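Carbohydrate oxidase (Microdochium nivale, PDB 3RJA) oxidises the C1 hydroxyl of mono-, oligo- and polysaccharides to lactones, using a flavin cofactor and reducing molecular oxygen to hydrogen peroxide. Local coordinates at residues 223-234 with 328-339; 319-327 with 403-414. All coordinates share one frame; numbering follows the deposited sequence.

Overall arrangement
Contact 1 lies within the helical layer on one side of the eight-stranded antiparallel sheet, and contact 2 joins that layer to the sheet. Their segments alternate along the chain: strand 318-326 of contact 2 runs directly into the loop and helix 332-345 of contact 1. Contact 1 packs helix 223-239 against helix 332-345, and contact 2 lays helix 403-414 on strand 318-326. Their centres are about 16 Å apart, yet they touch, with probable hydrogen bonds from N336 ND2 to S412 O (3.0 Å) and from W409 NE1 to F337 O (3.1 Å). Contact 2 lies closer to the substrate pocket, the A321 side chain being about 7 Å from the bound cellobiose-type lactam, while contact 1 carries a zinc ligand, E231.

Contact 1 (223-234 with 328-339); sequences KTSALKGIEAVE and SIKGDAVKNFVD. With ZN (zinc ion), chain F; NAG (2-acetamido-2-deoxy-beta-D-glucopyranose), chain C.
The carboxylate of E234 grips the start of the 328-339 segment with both oxygens. OE1 accepts from the backbone N of I329 at 2.9 Å, with an N-H...O angle of 165°, and OE2 receives S328 OG at 2.5 Å; each oxygen uses its syn lone pair. With CG anti to the backbone N (chi1 177°) and an extended chain beyond it, E234 reaches straight to this turn. S328 OG also accepts from K330 N, making an ST turn, while W384 NE1 and R238 bind the same carboxylate, so this buried charge has several partners.

K330 stretches past E231 and E234, but its NZ pairs with D235. E231 OE2 binds zinc at 1.9 Å, and D235 is the other protein ligand. At the far end K223 NZ bridges to D339 OD1 at 3.1 Å, approaching from above the carboxylate plane, and it has a second partner in D343.

Between these polar ends the packing is aliphatic. V338 is a knob among K223, A226, L227 and I230, its CG1 3.5 Å from K223 O. I230 splits its branches: CG2 meets I329 CG2 at 3.6 Å and also V334, whereas CD1 rests on V338 CG2. L227 CD1 lies over the V334-K335 backbone.

The short helix axes approach to 9.7 Å at 139°, a roughly antiparallel pair: helix-helix packing within the layer on the large antiparallel sheet. Beneath, V233 packs on strand 245-251, I329 and F337 on strand 384-392, and F337 also stacks with W409 of helix 403-414.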
loop_
_atom_site.group_PDB
_atom_site.type_symbol
_atom_site.label_atom_id
_atom_site.label_comp_id
_atom_site.label_asym_id
_atom_site.label_seq_id
_atom_site.Cartn_x
_atom_site.Cartn_y
_atom_site.Cartn_z
ATOM N N LYS A 223 -24.018 16.300 -10.605
ATOM C CA LYS A 223 -23.740 15.058 -11.306
ATOM C C LYS A 223 -23.148 15.289 -12.687
ATOM O O LYS A 223 -22.156 14.633 -13.058
ATOM C CB LYS A 223 -25.006 14.188 -11.408
ATOM C CG LYS A 223 -25.400 13.502 -10.089
ATOM C CD LYS A 223 -26.795 12.911 -10.244
ATOM C CE LYS A 223 -27.408 12.457 -8.953
ATOM N NZ LYS A 223 -28.291 11.297 -9.206
ATOM N N THR A 224 -23.748 16.218 -13.442
ATOM C CA THR A 224 -23.334 16.443 -14.831
ATOM C C THR A 224 -21.894 16.900 -14.954
ATOM O O THR A 224 -21.151 16.302 -15.738
ATOM C CB THR A 224 -24.334 17.328 -15.634
ATOM O OG1 THR A 224 -25.552 16.597 -15.772
ATOM C CG2 THR A 224 -23.817 17.622 -17.047
ATOM N N SER A 225 -21.505 17.904 -14.155
ATOM C CA SER A 225 -20.127 18.392 -14.115
ATOM C C SER A 225 -19.144 17.291 -13.688
ATOM O O SER A 225 -18.056 17.138 -14.289
ATOM C CB SER A 225 -20.013 19.599 -13.171
ATOM O OG SER A 225 -20.917 20.636 -13.536
ATOM N N ALA A 226 -19.520 16.519 -12.660
ATOM C CA ALA A 226 -18.662 15.436 -12.169
ATOM C C ALA A 226 -18.458 14.339 -13.224
ATOM O O ALA A 226 -17.353 13.804 -13.370
ATOM C CB ALA A 226 -19.240 14.836 -10.888
ATOM N N LEU A 227 -19.527 14.017 -13.948
ATOM C CA LEU A 227 -19.511 13.014 -15.010
ATOM C C LEU A 227 -18.575 13.456 -16.147
ATOM O O LEU A 227 -17.727 12.674 -16.610
ATOM C CB LEU A 227 -20.935 12.874 -15.532
ATOM C CG LEU A 227 -21.658 11.585 -15.922
ATOM C CD1 LEU A 227 -21.332 10.414 -15.030
ATOM C CD2 LEU A 227 -23.181 11.870 -15.942
ATOM N N LYS A 228 -18.716 14.716 -16.575
ATOM C CA LYS A 228 -17.851 15.281 -17.614
ATOM C C LYS A 228 -16.402 15.435 -17.148
ATOM O O LYS A 228 -15.491 15.313 -17.949
ATOM C CB LYS A 228 -18.360 16.650 -18.087
ATOM C CG LYS A 228 -19.658 16.651 -18.902
ATOM C CD LYS A 228 -19.952 18.090 -19.406
ATOM C CE LYS A 228 -21.455 18.469 -19.428
ATOM N NZ LYS A 228 -22.314 17.583 -20.286
ATOM N N GLY A 229 -16.194 15.738 -15.865
ATOM C CA GLY A 229 -14.849 15.974 -15.359
ATOM C C GLY A 229 -14.074 14.669 -15.243
ATOM O O GLY A 229 -12.939 14.577 -15.684
ATOM N N ILE A 230 -14.702 13.652 -14.667
ATOM C CA ILE A 230 -14.078 12.349 -14.570
ATOM C C ILE A 230 -13.787 11.760 -15.955
ATOM O O ILE A 230 -12.740 11.143 -16.136
ATOM C CB ILE A 230 -14.906 11.353 -13.707
ATOM C CG1 ILE A 230 -14.979 11.854 -12.261
ATOM C CG2 ILE A 230 -14.286 9.903 -13.802
ATOM C CD1 ILE A 230 -16.154 11.283 -11.464
ATOM N N GLU A 231 -14.685 11.968 -16.930
ATOM C CA GLU A 231 -14.432 11.489 -18.309
ATOM C C GLU A 231 -13.178 12.201 -18.828
ATOM O O GLU A 231 -12.279 11.578 -19.396
ATOM C CB GLU A 231 -15.647 11.761 -19.249
ATOM C CG GLU A 231 -15.266 11.878 -20.788
ATOM C CD GLU A 231 -15.224 10.491 -21.464
ATOM O OE1 GLU A 231 -15.780 9.534 -20.875
ATOM O OE2 GLU A 231 -14.645 10.343 -22.563
ATOM N N ALA A 232 -13.114 13.515 -18.628
ATOM C CA ALA A 232 -11.996 14.309 -19.153
ATOM C C ALA A 232 -10.664 13.887 -18.524
ATOM O O ALA A 232 -9.630 13.838 -19.185
ATOM C CB ALA A 232 -12.255 15.832 -18.929
ATOM N N VAL A 233 -10.689 13.564 -17.238
ATOM C CA VAL A 233 -9.451 13.158 -16.562
ATOM C C VAL A 233 -9.018 11.789 -17.088
ATOM O O VAL A 233 -7.831 11.573 -17.311
ATOM C CB VAL A 233 -9.590 13.170 -15.030
ATOM C CG1 VAL A 233 -8.279 12.662 -14.350
ATOM C CG2 VAL A 233 -9.970 14.597 -14.528
ATOM N N GLU A 234 -9.968 10.887 -17.358
ATOM C CA GLU A 234 -9.561 9.576 -17.856
ATOM C C GLU A 234 -8.901 9.701 -19.222
ATOM O O GLU A 234 -7.895 9.001 -19.492
ATOM C CB GLU A 234 -10.685 8.541 -17.895
ATOM C CG GLU A 234 -10.166 7.215 -18.516
ATOM C CD GLU A 234 -11.100 6.028 -18.338
ATOM O OE1 GLU A 234 -11.734 5.931 -17.245
ATOM O OE2 GLU A 234 -11.193 5.174 -19.284
ATOM N N SER A 328 -11.071 0.891 -16.916
ATOM C CA SER A 328 -11.696 2.153 -17.306
ATOM C C SER A 328 -12.858 2.412 -16.410
ATOM O O SER A 328 -13.572 1.471 -16.035
ATOM C CB SER A 328 -12.262 2.075 -18.730
ATOM O OG SER A 328 -12.902 3.313 -19.061
ATOM N N ILE A 329 -13.132 3.676 -16.117
ATOM C CA ILE A 329 -14.368 3.946 -15.359
ATOM C C ILE A 329 -15.547 4.348 -16.292
ATOM O O ILE A 329 -16.690 4.513 -15.847
ATOM C CB ILE A 329 -14.144 5.001 -14.231
ATOM C CG1 ILE A 329 -15.201 4.829 -13.117
ATOM C CG2 ILE A 329 -14.099 6.409 -14.824
ATOM C CD1 ILE A 329 -14.986 5.709 -11.867
ATOM N N LYS A 330 -15.255 4.525 -17.575
ATOM C CA LYS A 330 -16.274 5.003 -18.547
ATOM C C LYS A 330 -17.543 4.128 -18.593
ATOM O O LYS A 330 -17.500 2.911 -18.380
ATOM C CB LYS A 330 -15.669 5.170 -19.954
ATOM C CG LYS A 330 -14.631 6.279 -20.031
ATOM C CD LYS A 330 -13.969 6.314 -21.407
ATOM C CE LYS A 330 -12.959 7.446 -21.476
ATOM N NZ LYS A 330 -12.324 7.541 -22.815
ATOM N N GLY A 331 -18.674 4.766 -18.850
ATOM C CA GLY A 331 -19.911 4.039 -19.138
ATOM C C GLY A 331 -20.867 4.098 -17.967
ATOM O O GLY A 331 -20.988 5.117 -17.276
ATOM N N ASP A 332 -21.540 2.990 -17.722
ATOM C CA ASP A 332 -22.445 2.944 -16.594
ATOM C C ASP A 332 -21.723 3.017 -15.250
ATOM O O ASP A 332 -22.314 3.485 -14.277
ATOM C CB ASP A 332 -23.349 1.724 -16.683
ATOM C CG ASP A 332 -24.461 1.911 -17.698
ATOM O OD1 ASP A 332 -24.776 3.076 -18.036
ATOM O OD2 ASP A 332 -25.013 0.898 -18.163
ATOM N N ALA A 333 -20.458 2.590 -15.214
ATOM C CA ALA A 333 -19.645 2.622 -13.986
ATOM C C ALA A 333 -19.543 4.038 -13.410
ATOM O O ALA A 333 -19.871 4.277 -12.242
ATOM C CB ALA A 333 -18.250 2.024 -14.228
ATOM N N VAL A 334 -19.129 4.986 -14.236
ATOM C CA VAL A 334 -19.002 6.351 -13.755
ATOM C C VAL A 334 -20.381 6.977 -13.487
ATOM O O VAL A 334 -20.554 7.745 -12.530
ATOM C CB VAL A 334 -18.129 7.250 -14.673
ATOM C CG1 VAL A 334 -18.759 7.403 -16.117
ATOM C CG2 VAL A 334 -17.881 8.605 -13.992
ATOM N N LYS A 335 -21.359 6.627 -14.313
ATOM C CA LYS A 335 -22.724 7.085 -14.090
ATOM C C LYS A 335 -23.200 6.638 -12.715
ATOM O O LYS A 335 -23.716 7.446 -11.958
ATOM C CB LYS A 335 -23.674 6.576 -15.200
ATOM C CG LYS A 335 -25.071 7.272 -15.181
ATOM C CD LYS A 335 -26.073 6.558 -16.129
ATOM C CE LYS A 335 -25.418 6.199 -17.486
ATOM N NZ LYS A 335 -26.332 5.547 -18.475
ATOM N N ASN A 336 -23.008 5.353 -12.397
ATOM C CA ASN A 336 -23.461 4.796 -11.120
ATOM C C ASN A 336 -22.623 5.396 -10.003
ATOM O O ASN A 336 -23.148 5.723 -8.952
ATOM C CB ASN A 336 -23.317 3.262 -11.097
ATOM C CG ASN A 336 -24.198 2.574 -12.117
ATOM O OD1 ASN A 336 -25.114 3.192 -12.656
ATOM N ND2 ASN A 336 -23.929 1.290 -12.395
ATOM N N PHE A 337 -21.325 5.550 -10.241
ATOM C CA PHE A 337 -20.427 6.123 -9.234
ATOM C C PHE A 337 -20.895 7.522 -8.809
ATOM O O PHE A 337 -21.011 7.818 -7.625
ATOM C CB PHE A 337 -18.982 6.176 -9.760
ATOM C CG PHE A 337 -18.008 6.814 -8.801
ATOM C CD1 PHE A 337 -17.807 8.194 -8.797
ATOM C CD2 PHE A 337 -17.289 6.038 -7.917
ATOM C CE1 PHE A 337 -16.899 8.799 -7.920
ATOM C CE2 PHE A 337 -16.380 6.636 -7.030
ATOM C CZ PHE A 337 -16.187 8.012 -7.039
ATOM N N VAL A 338 -21.148 8.378 -9.797
ATOM C CA VAL A 338 -21.580 9.761 -9.574
ATOM C C VAL A 338 -22.999 9.868 -8.965
ATOM O O VAL A 338 -23.236 10.753 -8.134
ATOM C CB VAL A 338 -21.413 10.596 -10.869
ATOM C CG1 VAL A 338 -22.045 11.981 -10.736
ATOM C CG2 VAL A 338 -19.887 10.732 -11.213
ATOM N N ASP A 339 -23.915 8.972 -9.369
ATOM C CA ASP A 339 -25.255 8.885 -8.746
ATOM C C ASP A 339 -25.137 8.703 -7.217
ATOM O O ASP A 339 -25.722 9.469 -6.437
ATOM C CB ASP A 339 -26.076 7.745 -9.373
ATOM C CG ASP A 339 -26.741 8.146 -10.711
ATOM O OD1 ASP A 339 -26.814 9.344 -11.056
ATOM O OD2 ASP A 339 -27.205 7.244 -11.423
HETATM ZN ZN ZN F . -13.631 11.639 -23.597
HETATM C C1 NAG C . -24.495 21.818 -13.090
HETATM C C2 NAG C . -25.825 22.320 -13.633
HETATM C C3 NAG C . -25.590 22.858 -15.026
HETATM C C4 NAG C . -24.528 23.942 -14.960
HETATM C C5 NAG C . -23.302 23.540 -14.125
HETATM C C6 NAG C . -22.507 24.784 -13.779
HETATM C C7 NAG C . -27.135 20.567 -14.716
HETATM C C8 NAG C . -28.235 19.554 -14.575
HETATM N N2 NAG C . -26.856 21.296 -13.639
HETATM O O3 NAG C . -26.778 23.397 -15.564
HETATM O O4 NAG C . -24.158 24.217 -16.292
HETATM O O5 NAG C . -23.655 22.926 -12.900
HETATM O O6 NAG C . -23.299 25.895 -14.121
HETATM O O7 NAG C . -26.539 20.695 -15.782
#

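Contact 2 (319-327 with 403-414); sequences FYAKSLTLK and FKFLDGWVNSVT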
loop_
_atom_site.group_PDB
_atom_site.type_symbol
_atom_site.label_atom_id
_atom_site.label_comp_id
_atom_site.label_asym_id
_atom_site.label_seq_id
_atom_site.Cartn_x
_atom_site.Cartn_y
_atom_site.Cartn_z
ATOM N N PHE A 319 -11.740 2.703 11.473
ATOM C CA PHE A 319 -12.247 2.882 10.119
ATOM C C PHE A 319 -12.510 1.601 9.346
ATOM O O PHE A 319 -12.168 0.489 9.785
ATOM C CB PHE A 319 -11.238 3.753 9.316
ATOM C CG PHE A 319 -9.924 3.025 8.997
ATOM C CD1 PHE A 319 -8.873 3.015 9.911
ATOM C CD2 PHE A 319 -9.761 2.360 7.786
ATOM C CE1 PHE A 319 -7.674 2.345 9.611
ATOM C CE2 PHE A 319 -8.561 1.689 7.472
ATOM C CZ PHE A 319 -7.532 1.677 8.369
ATOM N N TYR A 320 -13.127 1.788 8.183
ATOM C CA TYR A 320 -13.306 0.753 7.206
ATOM C C TYR A 320 -12.871 1.331 5.862
ATOM O O TYR A 320 -13.004 2.546 5.621
ATOM C CB TYR A 320 -14.767 0.317 7.129
ATOM C CG TYR A 320 -15.000 -0.806 6.136
ATOM C CD1 TYR A 320 -14.277 -2.011 6.216
ATOM C CD2 TYR A 320 -15.942 -0.678 5.132
ATOM C CE1 TYR A 320 -14.495 -3.048 5.324
ATOM C CE2 TYR A 320 -16.173 -1.703 4.233
ATOM C CZ TYR A 320 -15.446 -2.884 4.327
ATOM O OH TYR A 320 -15.683 -3.887 3.407
ATOM N N ALA A 321 -12.346 0.472 4.996
ATOM C CA ALA A 321 -11.835 0.911 3.703
ATOM C C ALA A 321 -12.080 -0.181 2.642
ATOM O O ALA A 321 -12.203 -1.384 2.966
ATOM C CB ALA A 321 -10.334 1.238 3.816
ATOM N N LYS A 322 -12.133 0.240 1.380
ATOM C CA LYS A 322 -12.332 -0.660 0.262
ATOM C C LYS A 322 -11.515 -0.127 -0.892
ATOM O O LYS A 322 -11.064 1.014 -0.847
ATOM C CB LYS A 322 -13.813 -0.733 -0.131
ATOM C CG LYS A 322 -14.714 -1.444 0.878
ATOM C CD LYS A 322 -16.158 -1.720 0.310
ATOM C CE LYS A 322 -16.269 -3.032 -0.506
ATOM N NZ LYS A 322 -16.311 -4.210 0.449
ATOM N N SER A 323 -11.369 -0.925 -1.946
ATOM C CA SER A 323 -10.622 -0.487 -3.116
ATOM C C SER A 323 -11.210 -1.041 -4.409
ATOM O O SER A 323 -12.038 -1.941 -4.390
ATOM C CB SER A 323 -9.130 -0.893 -3.007
ATOM O OG SER A 323 -8.950 -2.294 -3.267
ATOM N N LEU A 324 -10.740 -0.477 -5.524
ATOM C CA LEU A 324 -10.986 -0.967 -6.878
ATOM C C LEU A 324 -9.807 -0.594 -7.732
ATOM O O LEU A 324 -9.222 0.494 -7.560
ATOM C CB LEU A 324 -12.243 -0.332 -7.488
ATOM C CG LEU A 324 -13.590 -0.895 -7.004
ATOM C CD1 LEU A 324 -14.762 -0.078 -7.586
ATOM C CD2 LEU A 324 -13.715 -2.404 -7.342
ATOM N N THR A 325 -9.462 -1.493 -8.654
ATOM C CA THR A 325 -8.559 -1.161 -9.733
ATOM C C THR A 325 -9.406 -1.375 -11.015
ATOM O O THR A 325 -10.083 -2.372 -11.139
ATOM C CB THR A 325 -7.253 -2.018 -9.693
ATOM O OG1 THR A 325 -7.557 -3.423 -9.871
ATOM C CG2 THR A 325 -6.503 -1.842 -8.329
ATOM N N LEU A 326 -9.389 -0.426 -11.948
ATOM C CA LEU A 326 -10.254 -0.544 -13.137
ATOM C C LEU A 326 -9.496 -0.305 -14.405
ATOM O O LEU A 326 -8.655 0.600 -14.455
ATOM C CB LEU A 326 -11.391 0.480 -13.095
ATOM C CG LEU A 326 -12.185 0.687 -11.799
ATOM C CD1 LEU A 326 -13.059 1.963 -11.976
ATOM C CD2 LEU A 326 -13.038 -0.555 -11.450
ATOM N N LYS A 327 -9.823 -1.090 -15.445
ATOM C CA LYS A 327 -9.327 -0.779 -16.783
ATOM C C LYS A 327 -9.816 0.596 -17.216
ATOM O O LYS A 327 -9.072 1.360 -17.815
ATOM C CB LYS A 327 -9.771 -1.834 -17.812
ATOM C CG LYS A 327 -9.225 -3.202 -17.497
ATOM C CD LYS A 327 -9.391 -4.182 -18.671
ATOM C CE LYS A 327 -8.753 -5.496 -18.300
ATOM N NZ LYS A 327 -9.377 -6.640 -19.063
ATOM N N PHE A 403 -21.003 -0.351 7.189
ATOM C CA PHE A 403 -20.280 -1.050 6.110
ATOM C C PHE A 403 -20.992 -0.879 4.763
ATOM O O PHE A 403 -20.350 -0.739 3.721
ATOM C CB PHE A 403 -20.114 -2.549 6.394
ATOM C CG PHE A 403 -19.285 -2.853 7.624
ATOM C CD1 PHE A 403 -17.930 -2.605 7.636
ATOM C CD2 PHE A 403 -19.885 -3.375 8.767
ATOM C CE1 PHE A 403 -17.172 -2.857 8.756
ATOM C CE2 PHE A 403 -19.127 -3.660 9.919
ATOM C CZ PHE A 403 -17.757 -3.387 9.916
ATOM N N LYS A 404 -22.319 -0.860 4.801
ATOM C CA LYS A 404 -23.101 -0.794 3.566
ATOM C C LYS A 404 -22.807 0.485 2.742
ATOM O O LYS A 404 -22.976 0.473 1.538
ATOM C CB LYS A 404 -24.601 -1.014 3.830
ATOM C CG LYS A 404 -25.298 0.079 4.601
ATOM C CD LYS A 404 -26.779 -0.290 4.872
ATOM C CE LYS A 404 -27.678 0.962 4.979
ATOM N NZ LYS A 404 -27.289 1.899 6.091
ATOM N N PHE A 405 -22.337 1.547 3.404
ATOM C CA PHE A 405 -21.945 2.788 2.737
ATOM C C PHE A 405 -20.836 2.526 1.691
ATOM O O PHE A 405 -21.080 2.701 0.475
ATOM C CB PHE A 405 -21.532 3.869 3.765
ATOM C CG PHE A 405 -20.869 5.087 3.150
ATOM C CD1 PHE A 405 -21.400 5.701 2.004
ATOM C CD2 PHE A 405 -19.731 5.641 3.735
ATOM C CE1 PHE A 405 -20.746 6.821 1.416
ATOM C CE2 PHE A 405 -19.117 6.745 3.176
ATOM C CZ PHE A 405 -19.620 7.338 2.010
ATOM N N LEU A 406 -19.643 2.083 2.124
ATOM C CA LEU A 406 -18.602 1.787 1.119
ATOM C C LEU A 406 -18.985 0.595 0.234
ATOM O O LEU A 406 -18.714 0.613 -0.962
ATOM C CB LEU A 406 -17.206 1.623 1.731
ATOM C CG LEU A 406 -16.611 2.851 2.465
ATOM C CD1 LEU A 406 -15.122 2.660 2.719
ATOM C CD2 LEU A 406 -16.848 4.142 1.714
ATOM N N ASP A 407 -19.635 -0.422 0.796
ATOM C CA ASP A 407 -20.053 -1.574 -0.007
ATOM C C ASP A 407 -20.916 -1.128 -1.192
ATOM O O ASP A 407 -20.748 -1.616 -2.318
ATOM C CB ASP A 407 -20.868 -2.574 0.840
ATOM C CG ASP A 407 -20.002 -3.419 1.779
ATOM O OD1 ASP A 407 -18.739 -3.350 1.721
ATOM O OD2 ASP A 407 -20.613 -4.194 2.559
ATOM N N GLY A 408 -21.847 -0.205 -0.931
ATOM C CA GLY A 408 -22.753 0.269 -1.974
ATOM C C GLY A 408 -22.034 1.085 -3.037
ATOM O O GLY A 408 -22.343 0.983 -4.219
ATOM N N TRP A 409 -21.056 1.889 -2.632
ATOM C CA TRP A 409 -20.323 2.685 -3.614
ATOM C C TRP A 409 -19.533 1.780 -4.551
ATOM O O TRP A 409 -19.518 2.000 -5.751
ATOM C CB TRP A 409 -19.392 3.694 -2.936
ATOM C CG TRP A 409 -19.262 5.012 -3.667
ATOM C CD1 TRP A 409 -19.585 5.287 -4.989
ATOM C CD2 TRP A 409 -18.749 6.219 -3.128
ATOM N NE1 TRP A 409 -19.313 6.602 -5.276
ATOM C CE2 TRP A 409 -18.795 7.194 -4.151
ATOM C CE3 TRP A 409 -18.270 6.587 -1.858
ATOM C CZ2 TRP A 409 -18.386 8.499 -3.942
ATOM C CZ3 TRP A 409 -17.839 7.864 -1.666
ATOM C CH2 TRP A 409 -17.906 8.814 -2.700
ATOM N N VAL A 410 -18.879 0.757 -3.987
ATOM C CA VAL A 410 -18.065 -0.164 -4.766
ATOM C C VAL A 410 -18.985 -0.985 -5.683
ATOM O O VAL A 410 -18.674 -1.216 -6.850
ATOM C CB VAL A 410 -17.232 -1.095 -3.833
ATOM C CG1 VAL A 410 -16.765 -2.354 -4.575
ATOM C CG2 VAL A 410 -16.035 -0.334 -3.229
ATOM N N ASN A 411 -20.125 -1.410 -5.139
ATOM C CA ASN A 411 -21.109 -2.167 -5.908
ATOM C C ASN A 411 -21.645 -1.315 -7.065
ATOM O O ASN A 411 -21.881 -1.825 -8.170
ATOM C CB ASN A 411 -22.253 -2.648 -5.003
ATOM C CG ASN A 411 -23.479 -3.088 -5.796
ATOM O OD1 ASN A 411 -23.514 -4.195 -6.345
ATOM N ND2 ASN A 411 -24.497 -2.209 -5.866
ATOM N N SER A 412 -21.805 -0.012 -6.811
ATOM C CA SER A 412 -22.253 0.905 -7.869
ATOM C C SER A 412 -21.363 0.792 -9.109
ATOM O O SER A 412 -21.873 0.865 -10.224
ATOM C CB SER A 412 -22.367 2.361 -7.379
ATOM O OG SER A 412 -21.146 3.065 -7.529
ATOM N N VAL A 413 -20.048 0.588 -8.920
ATOM C CA VAL A 413 -19.125 0.453 -10.050
ATOM C C VAL A 413 -19.101 -0.976 -10.600
ATOM O O VAL A 413 -19.177 -1.174 -11.818
ATOM C CB VAL A 413 -17.668 0.935 -9.698
ATOM C CG1 VAL A 413 -16.674 0.630 -10.828
ATOM C CG2 VAL A 413 -17.641 2.404 -9.389
ATOM N N THR A 414 -19.026 -1.975 -9.717
ATOM C CA THR A 414 -18.789 -3.360 -10.164
ATOM C C THR A 414 -19.977 -3.967 -10.884
ATOM O O THR A 414 -19.797 -4.777 -11.823
ATOM C CB THR A 414 -18.289 -4.321 -9.040
ATOM O OG1 THR A 414 -19.254 -4.427 -7.987
ATOM C CG2 THR A 414 -16.948 -3.840 -8.459
#
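F403 drives one ring edge into a face of the Y320 ring, a T-shaped pair with planes 89° apart and centroids separated by 5.0 Å. F403 CD1 sits over the centre of the tyrosine ring, 3.6 Å above its plane. Y320 reaches this position with CG anti to the backbone N (chi1 -178°), which carries the ring out from the strand toward the helix. At the ring's edge, near its plane, D407 OD1 lies 3.5 Å from Y320 OH, the carboxylate turned nearly at right angles to the ring.

K322, two residues along the strand, crosses D407 at about a right angle. Its chain bends at chi3 and chi4, turning NZ back into a salt bridge with D407 OD1 at 2.9 Å, on the anti side of that oxygen but tilted out of the carboxylate plane. The same NZ donates to Y320 OH at 3.0 Å. The lysine's methylenes slide past L406 in the opposite direction, CD lying 3.8 Å from L406 CB, and they also touch V410 CG2.

Further along, L324 divides its methyls between V413 and T414, with CD2 at 3.7 Å from T414 CG2. L326 adds its CD2 against V413 CG1.

This is helix-on-sheet packing: the short axes run 7° apart and 8.7 Å distant at closest approach, so Y320, K322, L324 and L326 meet successive parts of the helix. A321 points its CB away from the helix, its side chain about 7 Å from the bound substrate analogue. Strands 384-392 and 422-423 flank this strand.

Chemically, the interface is aromatic and charged at one end and aliphatic at the other. D430 also pairs with K322 and Y320, and R432 with D407 and Y320; this network would be expected to stabilise the charge of the buried K322 and of D407 beside it.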